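Putative GntR-family transcriptional regulator (Bordetella bronchiseptica RB50, PDB 3CNV) is the ligand-binding domain of a putative GntR-family transcriptional regulator, and probably senses a small effector molecule through its UTRA fold to control DNA binding. Local coordinates at residues Ala86-Leu91 with Glu144-Leu149; Val131-Tyr136 with Gly148-Asp153. All coordinates share one frame; numbering follows the deposited sequence.

Both contacts are built on strand 141-150 of the antiparallel sheet at the heart of this UTRA domain, a fold related to chorismate lyase, and their centres lie about 10 Å apart. Along the chain the segments come in the order 86-91, 131-136, 144-149 and 148-153; the two ranges on the strand overlap at Gly-148 and Leu-149. Interaction 1 sets the start of helix 88-96 against side chains of the strand, whereas interaction 2 pairs the strand with its hairpin neighbour 127-137. A hydrogen bond between Arg-133 and the Tyr-89 hydroxyl joins them. One sheet thus supplies both a hairpin and polar side chains beside a bound citrate, probably from the crystallisation liquor, whose position is consistent with an effector pocket.

Interaction 1. Residues Ala86-Leu91 with Glu144-Leu149; sequences APLYGL and EVRRGL. With FLC (citrate anion), chain J.
Tyr-89, on the first turn of helix 88-96, meets Glu-144 and Arg-146 of strand 141-150 in two ways, by its hydroxyl and by its ring face. The hydrogen bonds come first. Tyr-89 OH donates to the syn lone pair of Glu-144 OE1, 2.5 Å away, with ring and carboxylate planes 79° apart. Arg-133 NH1 and Ser-135 OG also bond to this pair, at the hydroxyl and at OE1 respectively.

The salt bridge lies within the strand. Glu-144 and Arg-146, two residues apart, project from the same side, and Arg-146 grips the carboxylate side-on: NH2 reaches OE2 of Glu-144 at 2.7 Å and NE reaches the same atom at 2.9 Å. A bend at chi3 (-57°) turns the otherwise extended arginine chain into this position.

The flat groups also meet face to face. The guanidinium lies nearly parallel to the tyrosine ring, 15° apart, with NH2 above the rim of one face, 3.3 Å from Tyr-89 CZ. A flat cation suits this place because it can lie over the hydroxyl end of the ring while its in-plane N-H groups point to Glu-144 OE2 and the citrate. Leu-88 CB lies loosely beside Arg-146 NH2, in van der Waals contact.

The citrate, probably from the crystallisation liquor, sits on the helix start. Leu-88 N donates to OG1 and Tyr-89 N to OB2, both at 2.9 Å, while Arg-146 NH1 holds OB1 at 2.8 Å. Arg-2 and Arg-52 side chains and backbone N-H groups of Arg-4 and Phe-5 complete the cradle.

Glu-144 therefore fixes both Tyr-89 and Arg-146 from the second shell, and the helix N-terminus and arginines would together favour a carboxylate-bearing ligand, consistent with an effector pocket.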
ATOM      1  N   ALA C  86     -17.817  -3.935 -19.825  1.00 29.59           N
ATOM      2  CA  ALA C  86     -16.644  -3.573 -19.024  1.00 27.97           C
ATOM      3  C   ALA C  86     -16.943  -2.986 -17.633  1.00 24.92           C
ATOM      4  O   ALA C  86     -17.852  -2.208 -17.381  1.00 24.41           O
ATOM      5  CB  ALA C  86     -15.646  -2.618 -19.819  1.00 27.47           C
ATOM      6  N   PRO C  87     -16.082  -3.319 -16.727  1.00 24.48           N
ATOM      7  CA  PRO C  87     -15.939  -2.506 -15.545  1.00 22.14           C
ATOM      8  C   PRO C  87     -15.640  -1.062 -15.927  1.00 20.52           C
ATOM      9  O   PRO C  87     -14.990  -0.780 -16.967  1.00 17.95           O
ATOM     10  CB  PRO C  87     -14.774  -3.171 -14.819  1.00 23.62           C
ATOM     11  CG  PRO C  87     -14.411  -4.390 -15.597  1.00 26.73           C
ATOM     12  CD  PRO C  87     -14.967  -4.265 -16.939  1.00 25.02           C
ATOM     13  N   LEU C  88     -16.119  -0.127 -15.124  1.00 18.37           N
ATOM     14  CA  LEU C  88     -15.866   1.300 -15.433  1.00 16.88           C
ATOM     15  C   LEU C  88     -14.375   1.680 -15.685  1.00 15.71           C
ATOM     16  O   LEU C  88     -14.072   2.382 -16.649  1.00 14.45           O
ATOM     17  CB  LEU C  88     -16.414   2.212 -14.347  1.00 18.52           C
ATOM     18  CG  LEU C  88     -17.951   2.245 -14.247  1.00 20.23           C
ATOM     19  CD1 LEU C  88     -18.435   3.133 -13.089  1.00 24.19           C
ATOM     20  CD2 LEU C  88     -18.487   2.780 -15.548  1.00 21.99           C
ATOM     21  N   TYR C  89     -13.474   1.326 -14.770  1.00 14.97           N
ATOM     22  CA  TYR C  89     -12.062   1.713 -14.941  1.00 15.22           C
ATOM     23  C   TYR C  89     -11.528   1.151 -16.223  1.00 14.49           C
ATOM     24  O   TYR C  89     -10.726   1.776 -16.901  1.00 15.34           O
ATOM     25  CB  TYR C  89     -11.149   1.371 -13.748  1.00 13.83           C
ATOM     26  CG  TYR C  89     -11.387   2.235 -12.558  1.00 13.76           C
ATOM     27  CD1 TYR C  89     -11.086   3.598 -12.569  1.00 16.47           C
ATOM     28  CD2 TYR C  89     -11.840   1.677 -11.396  1.00 16.35           C
ATOM     29  CE1 TYR C  89     -11.306   4.385 -11.443  1.00 17.34           C
ATOM     30  CE2 TYR C  89     -12.041   2.434 -10.257  1.00 15.32           C
ATOM     31  CZ  TYR C  89     -11.788   3.778 -10.282  1.00 16.72           C
ATOM     32  OH  TYR C  89     -12.015   4.484  -9.117  1.00 15.76           O
ATOM     33  N   GLY C  90     -12.005  -0.020 -16.583  1.00 15.30           N
ATOM     34  CA  GLY C  90     -11.562  -0.629 -17.872  1.00 15.88           C
ATOM     35  C   GLY C  90     -12.108   0.170 -19.040  1.00 16.71           C
ATOM     36  O   GLY C  90     -11.420   0.383 -20.036  1.00 17.94           O
ATOM     37  N   LEU C  91     -13.355   0.632 -18.922  1.00 16.53           N
ATOM     38  CA  LEU C  91     -13.981   1.489 -19.943  1.00 17.56           C
ATOM     39  C   LEU C  91     -13.189   2.812 -20.075  1.00 17.88           C
ATOM     40  O   LEU C  91     -12.932   3.288 -21.164  1.00 18.78           O
ATOM     41  CB  LEU C  91     -15.434   1.829 -19.602  1.00 17.55           C
ATOM     42  CG  LEU C  91     -16.141   2.807 -20.553  1.00 21.19           C
ATOM     43  CD1 LEU C  91     -16.385   2.085 -21.968  1.00 26.80           C
ATOM     44  CD2 LEU C  91     -17.484   3.386 -19.998  1.00 25.36           C
ATOM     45  N   GLU C 144     -10.860  11.480 -11.463  1.00 13.58           N
ATOM     46  CA  GLU C 144     -12.103  10.942 -10.905  1.00 14.16           C
ATOM     47  C   GLU C 144     -12.194  11.176  -9.444  1.00 14.31           C
ATOM     48  O   GLU C 144     -11.203  11.019  -8.696  1.00 12.70           O
ATOM     49  CB  GLU C 144     -12.214   9.409 -11.089  1.00 15.43           C
ATOM     50  CG  GLU C 144     -13.548   8.834 -10.612  1.00 16.42           C
ATOM     51  CD  GLU C 144     -13.507   7.325 -10.331  1.00 20.07           C
ATOM     52  OE1 GLU C 144     -12.494   6.864  -9.725  1.00 20.93           O
ATOM     53  OE2 GLU C 144     -14.497   6.641 -10.722  1.00 19.33           O
ATOM     54  N   VAL C 145     -13.426  11.517  -9.071  1.00 13.96           N
ATOM     55  CA  VAL C 145     -13.890  11.548  -7.702  1.00 14.02           C
ATOM     56  C   VAL C 145     -14.955  10.518  -7.565  1.00 14.35           C
ATOM     57  O   VAL C 145     -15.887  10.474  -8.340  1.00 14.77           O
ATOM     58  CB  VAL C 145     -14.459  12.915  -7.244  1.00 14.77           C
ATOM     59  CG1 VAL C 145     -15.063  12.802  -5.778  1.00 13.83           C
ATOM     60  CG2 VAL C 145     -13.384  14.016  -7.250  1.00 15.68           C
ATOM     61  N   ARG C 146     -14.793   9.629  -6.609  1.00 13.95           N
ATOM     62  CA  ARG C 146     -15.830   8.633  -6.381  1.00 15.31           C
ATOM     63  C   ARG C 146     -16.110   8.503  -4.878  1.00 15.56           C
ATOM     64  O   ARG C 146     -15.166   8.374  -4.071  1.00 17.39           O
ATOM     65  CB  ARG C 146     -15.365   7.266  -6.972  1.00 15.00           C
ATOM     66  CG  ARG C 146     -16.387   6.137  -6.826  1.00 16.12           C
ATOM     67  CD  ARG C 146     -15.906   4.782  -7.380  1.00 15.77           C
ATOM     68  NE  ARG C 146     -15.520   4.818  -8.784  1.00 14.97           N
ATOM     69  CZ  ARG C 146     -15.304   3.769  -9.560  1.00 14.64           C
ATOM     70  NH1 ARG C 146     -15.315   2.535  -9.053  1.00 15.64           N
ATOM     71  NH2 ARG C 146     -14.992   3.967 -10.840  1.00 13.91           N
ATOM     72  N   ARG C 147     -17.402   8.581  -4.508  1.00 14.29           N
ATOM     73  CA  ARG C 147     -17.850   8.286  -3.213  1.00 15.18           C
ATOM     74  C   ARG C 147     -18.676   7.023  -3.199  1.00 14.70           C
ATOM     75  O   ARG C 147     -19.736   6.913  -3.858  1.00 12.84           O
ATOM     76  CB  ARG C 147     -18.706   9.377  -2.622  1.00 17.21           C
ATOM     77  CG  ARG C 147     -19.196   8.910  -1.237  1.00 25.25           C
ATOM     78  CD  ARG C 147     -20.164   9.899  -0.562  1.00 32.57           C
ATOM     79  NE  ARG C 147     -20.947  10.675  -1.519  1.00 41.94           N
ATOM     80  CZ  ARG C 147     -22.113  10.300  -2.063  1.00 44.46           C
ATOM     81  NH1 ARG C 147     -22.656   9.129  -1.783  1.00 44.25           N
ATOM     82  NH2 ARG C 147     -22.733  11.123  -2.907  1.00 47.43           N
ATOM     83  N   GLY C 148     -18.145   6.047  -2.460  1.00 13.76           N
ATOM     84  CA  GLY C 148     -18.785   4.786  -2.342  1.00 12.19           C
ATOM     85  C   GLY C 148     -19.413   4.597  -0.964  1.00 13.95           C
ATOM     86  O   GLY C 148     -18.886   4.996   0.061  1.00 13.21           O
ATOM     87  N   LEU C 149     -20.541   3.946  -0.967  1.00 13.46           N
ATOM     88  CA  LEU C 149     -21.176   3.565   0.276  1.00 12.80           C
ATOM     89  C   LEU C 149     -21.393   2.080   0.184  1.00 13.58           C
ATOM     90  O   LEU C 149     -22.115   1.609  -0.689  1.00 12.92           O
ATOM     91  CB  LEU C 149     -22.501   4.340   0.509  1.00 13.92           C
ATOM     92  CG  LEU C 149     -22.428   5.827   0.883  1.00 16.44           C
ATOM     93  CD1 LEU C 149     -23.814   6.420   0.515  1.00 16.43           C
ATOM     94  CD2 LEU C 149     -22.067   6.070   2.406  1.00 15.06           C
TER
HETATM   95  CAC FLC J 301     -12.989  -1.508  -9.661  1.00 13.47           C
HETATM   96  CA  FLC J 301     -14.486  -1.653  -9.474  1.00 15.12           C
HETATM   97  CB  FLC J 301     -15.152  -1.708 -10.840  1.00 16.95           C
HETATM   98  CBC FLC J 301     -14.909  -0.397 -11.582  1.00 16.27           C
HETATM   99  CG  FLC J 301     -16.631  -1.975 -10.662  1.00 19.33           C
HETATM  100  CGC FLC J 301     -17.191  -2.254 -12.019  1.00 21.73           C
HETATM  101  OA1 FLC J 301     -12.446  -1.991 -10.686  1.00 15.08           O
HETATM  102  OA2 FLC J 301     -12.302  -0.869  -8.855  1.00 10.46           O
HETATM  103  OB1 FLC J 301     -15.408   0.666 -11.086  1.00 16.07           O
HETATM  104  OB2 FLC J 301     -14.180  -0.466 -12.593  1.00 16.97           O
HETATM  105  OG1 FLC J 301     -17.350  -1.296 -12.806  1.00 17.77           O
HETATM  106  OG2 FLC J 301     -17.520  -3.443 -12.232  1.00 22.14           O
HETATM  107  OHB FLC J 301     -14.647  -2.807 -11.575  1.00 18.93           O

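Interaction 2. Residues Val131-Tyr136 with Gly148-Asp153; sequences VDRISY and GLYLTD
The aromatic ring of Tyr-150 takes the side chain of Val-131 over one face and has the carbonyl carbon, Gly-148 C, at its edge, in plane. The valine makes a CH-pi contact within the beta hairpin of strands 127-137 and 141-150: Val-131 CG2 stands 4.1 Å from the ring centroid, 26° off the normal. A branched valine suits the spot, since CG1 is anti to the backbone N, leaving CG2 beside that N and turned to the ring. Glycine suits position 148 because it has no side chain to compete with the ring, which occupies that space.

The guanidinium of Arg-133 approaches the far end of the same tyrosine, its plane 78° from the ring, but NH2 stays 3.9 Å from Tyr-150 OH. The stronger partner of Arg-133 is Glu-105 of strand 102-111, in a salt bridge through NE.

Beneath the side chains, Val-131 and Gly-148 form an antiparallel hydrogen-bonded pair. Val-131 N donates to Gly-148 O at 2.9 Å, and the return bond, Gly-148 N to Val-131 O, is 2.8 Å and almost straight at 177°.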
ATOM      1  N   VAL C 131     -16.358   5.304   1.512  1.00 15.95           N
ATOM      2  CA  VAL C 131     -15.032   5.372   0.884  1.00 14.23           C
ATOM      3  C   VAL C 131     -15.058   6.568  -0.100  1.00 15.29           C
ATOM      4  O   VAL C 131     -15.654   6.528  -1.175  1.00 14.75           O
ATOM      5  CB  VAL C 131     -14.628   4.062   0.138  1.00 15.81           C
ATOM      6  CG1 VAL C 131     -13.174   4.186  -0.446  1.00 12.70           C
ATOM      7  CG2 VAL C 131     -14.747   2.766   1.078  1.00 15.40           C
ATOM      8  N   ASP C 132     -14.413   7.655   0.288  1.00 15.01           N
ATOM      9  CA  ASP C 132     -14.261   8.799  -0.603  1.00 16.25           C
ATOM     10  C   ASP C 132     -12.897   8.753  -1.322  1.00 15.99           C
ATOM     11  O   ASP C 132     -11.859   8.842  -0.684  1.00 18.64           O
ATOM     12  CB  ASP C 132     -14.385  10.117   0.209  1.00 17.68           C
ATOM     13  CG  ASP C 132     -15.828  10.410   0.645  1.00 22.13           C
ATOM     14  OD1 ASP C 132     -16.756  10.227  -0.176  1.00 28.72           O
ATOM     15  OD2 ASP C 132     -16.051  10.772   1.828  1.00 27.69           O
ATOM     16  N   ARG C 133     -12.915   8.648  -2.641  1.00 13.64           N
ATOM     17  CA  ARG C 133     -11.701   8.420  -3.453  1.00 13.20           C
ATOM     18  C   ARG C 133     -11.453   9.564  -4.447  1.00 12.73           C
ATOM     19  O   ARG C 133     -12.383  10.063  -5.101  1.00 15.37           O
ATOM     20  CB  ARG C 133     -11.889   7.118  -4.234  1.00 11.05           C
ATOM     21  CG  ARG C 133     -10.672   6.685  -5.048  1.00 15.76           C
ATOM     22  CD  ARG C 133     -10.897   5.488  -5.905  1.00 13.72           C
ATOM     23  NE  ARG C 133     -11.343   4.360  -5.110  1.00 19.17           N
ATOM     24  CZ  ARG C 133     -12.101   3.344  -5.484  1.00 15.76           C
ATOM     25  NH1 ARG C 133     -12.572   3.250  -6.692  1.00 16.98           N
ATOM     26  NH2 ARG C 133     -12.383   2.416  -4.593  1.00 19.01           N
ATOM     27  N   ILE C 134     -10.211   9.963  -4.569  1.00 12.93           N
ATOM     28  CA  ILE C 134      -9.769  10.681  -5.751  1.00 12.53           C
ATOM     29  C   ILE C 134      -8.726   9.843  -6.453  1.00 13.53           C
ATOM     30  O   ILE C 134      -7.793   9.428  -5.825  1.00 14.88           O
ATOM     31  CB  ILE C 134      -9.180  12.065  -5.385  1.00 13.61           C
ATOM     32  CG1 ILE C 134     -10.129  12.847  -4.473  1.00 12.15           C
ATOM     33  CG2 ILE C 134      -8.778  12.820  -6.649  1.00 12.68           C
ATOM     34  CD1 ILE C 134      -9.441  14.157  -3.807  1.00 14.66           C
ATOM     35  N   SER C 135      -8.904   9.623  -7.759  1.00 12.91           N
ATOM     36  CA  SER C 135      -8.020   8.788  -8.572  1.00 13.17           C
ATOM     37  C   SER C 135      -7.243   9.666  -9.505  1.00 12.69           C
ATOM     38  O   SER C 135      -7.730  10.684 -10.054  1.00 11.65           O
ATOM     39  CB  SER C 135      -8.812   7.784  -9.445  1.00 12.88           C
ATOM     40  OG  SER C 135      -9.630   7.075  -8.619  1.00 14.95           O
ATOM     41  N   TYR C 136      -6.003   9.263  -9.685  1.00 13.41           N
ATOM     42  CA  TYR C 136      -5.018  10.042 -10.422  1.00 12.90           C
ATOM     43  C   TYR C 136      -4.448   9.264 -11.604  1.00 14.39           C
ATOM     44  O   TYR C 136      -4.257   8.064 -11.557  1.00 13.87           O
ATOM     45  CB  TYR C 136      -3.856  10.507  -9.489  1.00 13.74           C
ATOM     46  CG  TYR C 136      -4.280  11.419  -8.364  1.00 14.04           C
ATOM     47  CD1 TYR C 136      -4.177  12.776  -8.489  1.00 12.67           C
ATOM     48  CD2 TYR C 136      -4.814  10.916  -7.184  1.00 13.33           C
ATOM     49  CE1 TYR C 136      -4.624  13.627  -7.481  1.00 18.78           C
ATOM     50  CE2 TYR C 136      -5.233  11.767  -6.151  1.00 12.11           C
ATOM     51  CZ  TYR C 136      -5.174  13.104  -6.336  1.00 17.50           C
ATOM     52  OH  TYR C 136      -5.606  14.003  -5.372  1.00 24.23           O
ATOM     53  N   GLY C 148     -18.145   6.047  -2.460  1.00 13.76           N
ATOM     54  CA  GLY C 148     -18.785   4.786  -2.342  1.00 12.19           C
ATOM     55  C   GLY C 148     -19.413   4.597  -0.964  1.00 13.95           C
ATOM     56  O   GLY C 148     -18.886   4.996   0.061  1.00 13.21           O
ATOM     57  N   LEU C 149     -20.541   3.946  -0.967  1.00 13.46           N
ATOM     58  CA  LEU C 149     -21.176   3.565   0.276  1.00 12.80           C
ATOM     59  C   LEU C 149     -21.393   2.080   0.184  1.00 13.58           C
ATOM     60  O   LEU C 149     -22.115   1.609  -0.689  1.00 12.92           O
ATOM     61  CB  LEU C 149     -22.501   4.340   0.509  1.00 13.92           C
ATOM     62  CG  LEU C 149     -22.428   5.827   0.883  1.00 16.44           C
ATOM     63  CD1 LEU C 149     -23.814   6.420   0.515  1.00 16.43           C
ATOM     64  CD2 LEU C 149     -22.067   6.070   2.406  1.00 15.06           C
ATOM     65  N   TYR C 150     -20.796   1.387   1.147  1.00 12.66           N
ATOM     66  CA  TYR C 150     -20.685  -0.045   1.166  1.00 12.78           C
ATOM     67  C   TYR C 150     -21.432  -0.592   2.346  1.00 12.68           C
ATOM     68  O   TYR C 150     -21.286  -0.161   3.492  1.00 10.53           O
ATOM     69  CB  TYR C 150     -19.223  -0.495   1.325  1.00 14.43           C
ATOM     70  CG  TYR C 150     -18.260  -0.137   0.213  1.00 15.42           C
ATOM     71  CD1 TYR C 150     -18.177   1.146  -0.309  1.00 19.61           C
ATOM     72  CD2 TYR C 150     -17.377  -1.069  -0.261  1.00 22.81           C
ATOM     73  CE1 TYR C 150     -17.219   1.475  -1.300  1.00 21.73           C
ATOM     74  CE2 TYR C 150     -16.414  -0.756  -1.274  1.00 25.06           C
ATOM     75  CZ  TYR C 150     -16.368   0.522  -1.793  1.00 19.33           C
ATOM     76  OH  TYR C 150     -15.427   0.794  -2.745  1.00 19.29           O
ATOM     77  N   LEU C 151     -22.230  -1.595   2.045  1.00 11.78           N
ATOM     78  CA  LEU C 151     -22.903  -2.385   3.095  1.00 12.85           C
ATOM     79  C   LEU C 151     -21.953  -3.565   3.386  1.00 13.91           C
ATOM     80  O   LEU C 151     -21.716  -4.408   2.553  1.00 13.75           O
ATOM     81  CB  LEU C 151     -24.238  -2.906   2.610  1.00 12.82           C
ATOM     82  CG  LEU C 151     -24.968  -3.830   3.564  1.00 12.92           C
ATOM     83  CD1 LEU C 151     -25.380  -2.960   4.803  1.00 12.35           C
ATOM     84  CD2 LEU C 151     -26.141  -4.475   2.842  1.00 14.23           C
ATOM     85  N   THR C 152     -21.360  -3.543   4.566  1.00 14.66           N
ATOM     86  CA  THR C 152     -20.295  -4.468   4.943  1.00 15.07           C
ATOM     87  C   THR C 152     -20.786  -5.592   5.833  1.00 16.63           C
ATOM     88  O   THR C 152     -20.099  -6.017   6.742  1.00 18.60           O
ATOM     89  CB  THR C 152     -19.104  -3.715   5.606  1.00 15.04           C
ATOM     90  OG1 THR C 152     -19.556  -3.001   6.747  1.00 15.28           O
ATOM     91  CG2 THR C 152     -18.536  -2.763   4.688  1.00 14.42           C
ATOM     92  N   ASP C 153     -21.970  -6.098   5.563  1.00 17.42           N
ATOM     93  CA  ASP C 153     -22.470  -7.185   6.364  1.00 19.41           C
ATOM     94  C   ASP C 153     -21.959  -8.592   5.938  1.00 18.85           C
ATOM     95  O   ASP C 153     -21.914  -9.514   6.740  1.00 18.81           O
ATOM     96  CB  ASP C 153     -24.020  -7.087   6.591  1.00 20.85           C
ATOM     97  CG  ASP C 153     -24.865  -7.314   5.332  1.00 25.57           C
ATOM     98  OD1 ASP C 153     -26.097  -7.659   5.463  1.00 29.80           O
ATOM     99  OD2 ASP C 153     -24.320  -7.107   4.218  1.00 34.89           O
TER